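Polyphosphate kinase (Porphyromonas gingivalis, PDB 2O8R) probably catalyses the reversible, magnesium-dependent transfer of the terminal phosphate of ATP to a growing polyphosphate chain. Local coordinates at residues Tyr538-Asn544 / Glu596-Cys602; Glu609-Ile613 / Arg639-Ile643. The protein carries 3 engineered substitutions. The contacts are given in a common frame with arbitrary orientation. Where two conformers were deposited one is given. Residues are numbered along the deposited sequence.

Interaction 1: residues Tyr538-Asn544 / Glu596-Cys602. With SO4 (sulfate ion), chain F.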
loop_
_atom_site.group_PDB
_atom_site.type_symbol
_atom_site.label_atom_id
_atom_site.label_comp_id
_atom_site.label_asym_id
_atom_site.label_seq_id
_atom_site.Cartn_x
_atom_site.Cartn_y
_atom_site.Cartn_z
ATOM N N TYR A 538 -45.380 -14.415 -11.517
ATOM C CA TYR A 538 -43.980 -14.832 -11.451
ATOM C C TYR A 538 -43.031 -13.729 -10.980
ATOM O O TYR A 538 -43.242 -12.539 -11.268
ATOM C CB TYR A 538 -43.529 -15.372 -12.809
ATOM C CG TYR A 538 -42.140 -15.934 -12.789
ATOM C CD1 TYR A 538 -41.855 -17.103 -12.080
ATOM C CD2 TYR A 538 -41.098 -15.288 -13.461
ATOM C CE1 TYR A 538 -40.582 -17.625 -12.045
ATOM C CE2 TYR A 538 -39.814 -15.802 -13.435
ATOM C CZ TYR A 538 -39.562 -16.967 -12.722
ATOM O OH TYR A 538 -38.293 -17.485 -12.704
HETATM N N MSE A 539 -41.991 -14.133 -10.248
HETATM C CA MSE A 539 -40.936 -13.219 -9.786
HETATM C C MSE A 539 -39.595 -13.885 -9.924
HETATM O O MSE A 539 -39.441 -15.070 -9.605
HETATM C CB MSE A 539 -41.139 -12.828 -8.328
HETATM C CG MSE A 539 -42.323 -11.920 -8.119
HETATM SE SE MSE A 539 -42.481 -11.211 -6.327
HETATM C CE MSE A 539 -43.214 -12.726 -5.401
ATOM N N LEU A 540 -38.620 -13.121 -10.402
ATOM C CA LEU A 540 -37.250 -13.598 -10.472
ATOM C C LEU A 540 -36.395 -12.598 -9.730
ATOM O O LEU A 540 -36.267 -11.453 -10.152
ATOM C CB LEU A 540 -36.814 -13.762 -11.927
ATOM C CG LEU A 540 -35.470 -14.411 -12.292
ATOM C CD1 LEU A 540 -34.928 -15.376 -11.247
ATOM C CD2 LEU A 540 -35.586 -15.109 -13.627
ATOM N N LEU A 541 -35.832 -13.037 -8.608
ATOM C CA LEU A 541 -35.161 -12.137 -7.676
ATOM C C LEU A 541 -33.746 -12.618 -7.329
ATOM O O LEU A 541 -33.567 -13.726 -6.826
ATOM C CB LEU A 541 -35.976 -12.046 -6.400
ATOM C CG LEU A 541 -37.401 -11.523 -6.378
ATOM C CD1 LEU A 541 -37.908 -11.730 -4.970
ATOM C CD2 LEU A 541 -37.445 -10.050 -6.757
ATOM N N LYS A 542 -32.741 -11.784 -7.597
ATOM C CA LYS A 542 -31.354 -12.143 -7.305
ATOM C C LYS A 542 -30.698 -11.129 -6.389
ATOM O O LYS A 542 -30.694 -9.941 -6.686
ATOM C CB LYS A 542 -30.546 -12.240 -8.580
ATOM C CG LYS A 542 -29.060 -12.457 -8.354
ATOM C CD LYS A 542 -28.300 -12.476 -9.677
ATOM C CE LYS A 542 -26.846 -12.659 -9.439
ATOM N NZ LYS A 542 -26.647 -14.077 -9.143
HETATM N N MSE A 543 -30.148 -11.607 -5.278
HETATM C CA MSE A 543 -29.411 -10.742 -4.374
HETATM C C MSE A 543 -28.382 -11.482 -3.515
HETATM O O MSE A 543 -28.311 -12.710 -3.514
HETATM C CB MSE A 543 -30.374 -9.995 -3.493
HETATM C CG MSE A 543 -31.166 -10.880 -2.570
HETATM SE SE MSE A 543 -32.833 -9.995 -2.106
HETATM C CE MSE A 543 -32.536 -8.260 -2.996
ATOM N N ASN A 544 -27.568 -10.715 -2.803
ATOM C CA ASN A 544 -26.529 -11.282 -1.974
ATOM C C ASN A 544 -27.156 -11.801 -0.700
ATOM O O ASN A 544 -26.730 -12.819 -0.163
ATOM C CB ASN A 544 -25.434 -10.253 -1.661
ATOM C CG ASN A 544 -24.620 -9.860 -2.886
ATOM O OD1 ASN A 544 -24.795 -8.776 -3.438
ATOM N ND2 ASN A 544 -23.722 -10.737 -3.310
ATOM N N GLU A 596 -20.995 -13.497 -7.075
ATOM C CA GLU A 596 -22.296 -13.174 -7.646
ATOM C C GLU A 596 -22.937 -12.033 -6.878
ATOM O O GLU A 596 -23.659 -12.234 -5.906
ATOM C CB GLU A 596 -23.187 -14.405 -7.625
ATOM C CG GLU A 596 -22.789 -15.474 -8.625
ATOM C CD GLU A 596 -23.047 -15.066 -10.069
ATOM O OE1 GLU A 596 -23.987 -14.290 -10.328
ATOM O OE2 GLU A 596 -22.306 -15.524 -10.953
ATOM N N HIS A 597 -22.675 -10.820 -7.335
ATOM C CA HIS A 597 -22.905 -9.688 -6.483
ATOM C C HIS A 597 -24.053 -8.850 -6.974
ATOM O O HIS A 597 -24.518 -7.967 -6.263
ATOM C CB HIS A 597 -21.618 -8.859 -6.377
ATOM C CG HIS A 597 -21.690 -7.766 -5.365
ATOM N ND1 HIS A 597 -21.991 -6.463 -5.700
ATOM C CD2 HIS A 597 -21.523 -7.784 -4.024
ATOM C CE1 HIS A 597 -21.987 -5.723 -4.608
ATOM N NE2 HIS A 597 -21.704 -6.501 -3.579
ATOM N N SER A 598 -24.509 -9.113 -8.195
ATOM C CA SER A 598 -25.648 -8.385 -8.759
ATOM C C SER A 598 -26.862 -8.470 -7.845
ATOM O O SER A 598 -27.097 -9.492 -7.175
ATOM C CB SER A 598 -26.026 -8.943 -10.134
ATOM O OG SER A 598 -25.058 -8.612 -11.108
ATOM N N ARG A 599 -27.622 -7.382 -7.811
ATOM C CA ARG A 599 -28.940 -7.385 -7.185
ATOM C C ARG A 599 -29.950 -6.953 -8.233
ATOM O O ARG A 599 -29.929 -5.807 -8.700
ATOM C CB ARG A 599 -28.963 -6.458 -5.977
ATOM C CG ARG A 599 -27.868 -6.749 -4.974
ATOM C CD ARG A 599 -27.414 -5.487 -4.306
ATOM N NE ARG A 599 -26.597 -5.787 -3.144
ATOM C CZ ARG A 599 -25.373 -5.316 -2.936
ATOM N NH1 ARG A 599 -24.816 -4.491 -3.808
ATOM N NH2 ARG A 599 -24.711 -5.664 -1.838
ATOM N N ILE A 600 -30.819 -7.881 -8.627
ATOM C CA ILE A 600 -31.723 -7.668 -9.758
ATOM C C ILE A 600 -33.123 -8.193 -9.452
ATOM O O ILE A 600 -33.267 -9.270 -8.874
ATOM C CB ILE A 600 -31.186 -8.361 -11.030
ATOM C CG1 ILE A 600 -29.928 -7.647 -11.538
ATOM C CG2 ILE A 600 -32.265 -8.413 -12.114
ATOM C CD1 ILE A 600 -29.268 -8.292 -12.763
ATOM N N TRP A 601 -34.151 -7.433 -9.821
ATOM C CA TRP A 601 -35.534 -7.863 -9.581
ATOM C C TRP A 601 -36.336 -7.884 -10.879
ATOM O O TRP A 601 -36.337 -6.911 -11.629
ATOM C CB TRP A 601 -36.262 -6.965 -8.566
ATOM C CG TRP A 601 -35.461 -6.450 -7.393
ATOM C CD1 TRP A 601 -34.445 -7.091 -6.722
ATOM C CD2 TRP A 601 -35.654 -5.198 -6.717
ATOM N NE1 TRP A 601 -33.985 -6.303 -5.691
ATOM C CE2 TRP A 601 -34.705 -5.136 -5.668
ATOM C CE3 TRP A 601 -36.528 -4.120 -6.902
ATOM C CZ2 TRP A 601 -34.600 -4.039 -4.823
ATOM C CZ3 TRP A 601 -36.430 -3.025 -6.045
ATOM C CH2 TRP A 601 -35.477 -2.998 -5.021
ATOM N N CYS A 602 -37.018 -9.000 -11.126
ATOM C CA CYS A 602 -37.904 -9.152 -12.274
ATOM C C CYS A 602 -39.297 -9.521 -11.835
ATOM O O CYS A 602 -39.511 -10.568 -11.222
ATOM C CB CYS A 602 -37.397 -10.244 -13.200
ATOM S SG CYS A 602 -35.734 -9.953 -13.695
HETATM S S SO4 F . -21.553 -4.059 -1.026
HETATM O O1 SO4 F . -20.648 -5.029 -1.639
HETATM O O2 SO4 F . -21.997 -4.578 0.276
HETATM O O3 SO4 F . -20.850 -2.791 -0.840
HETATM O O4 SO4 F . -22.668 -3.792 -1.929
#
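Glu596 opens residues 596-602 with a salt bridge: its OE1 lies 2.9 Å from NZ of Lys542. Gln649 binds both of these charged groups, so the pair sits in a small polar network. His597 follows, a predicted ATP-binding residue. Its NE2 donates to O1 of the sulfate ion at 2.7 Å, while its ND1 is held by Asp476. CB of Ser598 packs on CE of Lys542 at 3.9 Å. Arg599 sends its guanidinium to the same sulfate, with NH1 at 2.9 Å and NH2 at 2.8 Å from O4. Arg599 CA makes a CA-H...O contact with Lys542 O at 3.1 Å. The sulfate is probably from the crystallisation liquor, but a basic pocket that holds it beside His597 is consistent with a phosphate site in this phospholipase D-like domain of the PPK1 family. Strands 538-543 and 600-603 run antiparallel, with their local axes at 179°, and Ile600 pairs with Lys542. Lys542 N to Ile600 O (2.9 Å) and Ile600 N to Lys542 O (2.8 Å) close the first hydrogen-bonded pair. Trp601 faces Leu541 in a non-hydrogen-bonded pair. Trp601 CB meets Leu541 CD2 at 3.8 Å, and Trp601 CD1 lies 4.3 Å from CE of selenomethionine Met543. Cys602 pairs with Leu540: Leu540 N reaches Cys602 O at 2.8 Å, and Cys602 N reaches Leu540 O at 2.7 Å.

Interaction 2: residues Glu609-Ile613 / Arg639-Ile643; sequences EEVFI and RREII
Val611 is the apolar centre. It sits on an extended strand, 610-613, that passes helix 639-643 at 9.0 Å between axes and a crossing angle of 76°. The closest CA atoms are those of Val611 and Arg639, 6.1 Å apart. Val611 (chi1 t) points toward the helix. Its CG1 meets Ile642 CG2 at 3.8 Å, and its CG2 meets Ile643 CD1 at 4.1 Å. Both isoleucines have chi1 m and chi2 t. Ile613 (also m, t) brings its CD1 to 4.2 Å from Ile642 CD1. Further out, the aliphatic part of Arg639 covers Val611, with CG 3.7 Å from CG2, and Arg639 NH1 hydrogen-bonds to Val633 O. At the polar edge Glu609 OE1 forms a salt bridge with Arg640 NH2 at 3.5 Å, and Glu609 OE2 is held by His604. This is helix-on-sheet packing, with helix 636-651 laid across one face of the central sheet of the phospholipase D-like C-terminal domain 2.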
loop_
_atom_site.group_PDB
_atom_site.type_symbol
_atom_site.label_atom_id
_atom_site.label_comp_id
_atom_site.label_asym_id
_atom_site.label_seq_id
_atom_site.Cartn_x
_atom_site.Cartn_y
_atom_site.Cartn_z
ATOM N N GLU A 609 -43.229 -7.228 -18.456
ATOM C CA GLU A 609 -42.218 -7.464 -17.424
ATOM C C GLU A 609 -41.495 -6.187 -17.003
ATOM O O GLU A 609 -41.249 -5.306 -17.825
ATOM C CB GLU A 609 -41.209 -8.521 -17.893
ATOM C CG GLU A 609 -41.774 -9.520 -18.909
ATOM C CD GLU A 609 -41.391 -10.969 -18.619
ATOM O OE1 GLU A 609 -41.144 -11.719 -19.586
ATOM O OE2 GLU A 609 -41.353 -11.363 -17.430
ATOM N N GLU A 610 -41.168 -6.089 -15.719
ATOM C CA GLU A 610 -40.403 -4.950 -15.201
ATOM C C GLU A 610 -39.149 -5.452 -14.515
ATOM O O GLU A 610 -39.203 -6.355 -13.677
ATOM C CB GLU A 610 -41.242 -4.103 -14.245
ATOM C CG GLU A 610 -42.422 -3.433 -14.943
ATOM C CD GLU A 610 -43.261 -2.556 -14.033
ATOM O OE1 GLU A 610 -42.804 -2.187 -12.934
ATOM O OE2 GLU A 610 -44.397 -2.224 -14.429
ATOM N N VAL A 611 -38.011 -4.889 -14.895
ATOM C CA VAL A 611 -36.749 -5.322 -14.324
ATOM C C VAL A 611 -36.058 -4.192 -13.579
ATOM O O VAL A 611 -35.903 -3.087 -14.110
ATOM C CB VAL A 611 -35.819 -5.902 -15.389
ATOM C CG1 VAL A 611 -34.491 -6.324 -14.773
ATOM C CG2 VAL A 611 -36.494 -7.078 -16.080
ATOM N N PHE A 612 -35.655 -4.468 -12.340
ATOM C CA PHE A 612 -34.904 -3.488 -11.569
ATOM C C PHE A 612 -33.487 -3.940 -11.276
ATOM O O PHE A 612 -33.226 -5.124 -11.068
ATOM C CB PHE A 612 -35.613 -3.162 -10.270
ATOM C CG PHE A 612 -36.918 -2.462 -10.453
ATOM C CD1 PHE A 612 -36.982 -1.076 -10.438
ATOM C CD2 PHE A 612 -38.087 -3.188 -10.635
ATOM C CE1 PHE A 612 -38.191 -0.424 -10.604
ATOM C CE2 PHE A 612 -39.292 -2.548 -10.806
ATOM C CZ PHE A 612 -39.344 -1.165 -10.787
ATOM N N ILE A 613 -32.584 -2.966 -11.272
ATOM C CA ILE A 613 -31.192 -3.138 -10.886
ATOM C C ILE A 613 -31.018 -2.410 -9.556
ATOM O O ILE A 613 -31.396 -1.231 -9.449
ATOM C CB ILE A 613 -30.274 -2.534 -11.984
ATOM C CG1 ILE A 613 -29.962 -3.587 -13.035
ATOM C CG2 ILE A 613 -28.966 -1.968 -11.437
ATOM C CD1 ILE A 613 -29.275 -3.009 -14.238
ATOM N N ARG A 639 -33.805 -5.073 -20.888
ATOM C CA ARG A 639 -34.622 -5.944 -20.020
ATOM C C ARG A 639 -34.623 -7.414 -20.444
ATOM O O ARG A 639 -34.643 -8.316 -19.597
ATOM C CB ARG A 639 -36.074 -5.476 -19.983
ATOM C CG ARG A 639 -36.441 -4.588 -18.828
ATOM C CD ARG A 639 -37.956 -4.547 -18.608
ATOM N NE ARG A 639 -38.676 -4.655 -19.872
ATOM C CZ ARG A 639 -39.009 -3.629 -20.649
ATOM N NH1 ARG A 639 -38.709 -2.384 -20.299
ATOM N NH2 ARG A 639 -39.652 -3.856 -21.781
ATOM N N ARG A 640 -34.624 -7.640 -21.757
ATOM C CA ARG A 640 -34.656 -8.983 -22.315
ATOM C C ARG A 640 -33.339 -9.686 -22.031
ATOM O O ARG A 640 -33.318 -10.879 -21.714
ATOM C CB ARG A 640 -34.968 -8.920 -23.825
ATOM C CG ARG A 640 -34.799 -10.215 -24.646
ATOM C CD ARG A 640 -35.490 -11.447 -24.037
ATOM N NE ARG A 640 -36.777 -11.142 -23.414
ATOM C CZ ARG A 640 -37.348 -11.893 -22.474
ATOM N NH1 ARG A 640 -36.746 -13.002 -22.039
ATOM N NH2 ARG A 640 -38.522 -11.530 -21.963
ATOM N N GLU A 641 -32.245 -8.934 -22.116
ATOM C CA GLU A 641 -30.916 -9.491 -21.904
ATOM C C GLU A 641 -30.751 -9.971 -20.463
ATOM O O GLU A 641 -30.254 -11.071 -20.236
ATOM C CB GLU A 641 -29.851 -8.465 -22.265
ATOM C CG GLU A 641 -28.415 -8.974 -22.241
ATOM C CD GLU A 641 -27.426 -7.880 -22.621
ATOM O OE1 GLU A 641 -27.467 -6.791 -22.016
ATOM O OE2 GLU A 641 -26.612 -8.097 -23.537
ATOM N N ILE A 642 -31.188 -9.154 -19.504
ATOM C CA ILE A 642 -31.042 -9.468 -18.082
ATOM C C ILE A 642 -31.760 -10.767 -17.757
ATOM O O ILE A 642 -31.219 -11.649 -17.077
ATOM C CB ILE A 642 -31.579 -8.326 -17.208
ATOM C CG1 ILE A 642 -30.610 -7.150 -17.250
ATOM C CG2 ILE A 642 -31.751 -8.765 -15.771
ATOM C CD1 ILE A 642 -31.184 -5.879 -16.671
ATOM N N ILE A 643 -32.969 -10.892 -18.286
ATOM C CA ILE A 643 -33.749 -12.101 -18.112
ATOM C C ILE A 643 -33.057 -13.281 -18.774
ATOM O O ILE A 643 -32.985 -14.362 -18.187
ATOM C CB ILE A 643 -35.188 -11.915 -18.616
ATOM C CG1 ILE A 643 -35.798 -10.707 -17.904
ATOM C CG2 ILE A 643 -36.014 -13.127 -18.305
ATOM C CD1 ILE A 643 -37.194 -10.403 -18.284
#

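Both contacts belong to the same mixed sheet. Interaction 1 joins two neighbouring strands within it; interaction 2 packs a helix onto it. Strand 600-603 connects them: its other neighbour is strand 610-614, where Phe612 N lies 2.6 Å from Trp601 O, a probable hydrogen bond. On the helix-covered face, Ile600 CG2 meets Ile642 CG2 at 3.7 Å, so apolar side chains on this face of the sheet join the two contacts. Interaction 1 is buried, held by backbone hydrogen bonds, and ends at the sulfate and the predicted ATP site. Interaction 2 is only partly buried. It relies on aliphatic side chains, with a salt bridge at its more exposed edge.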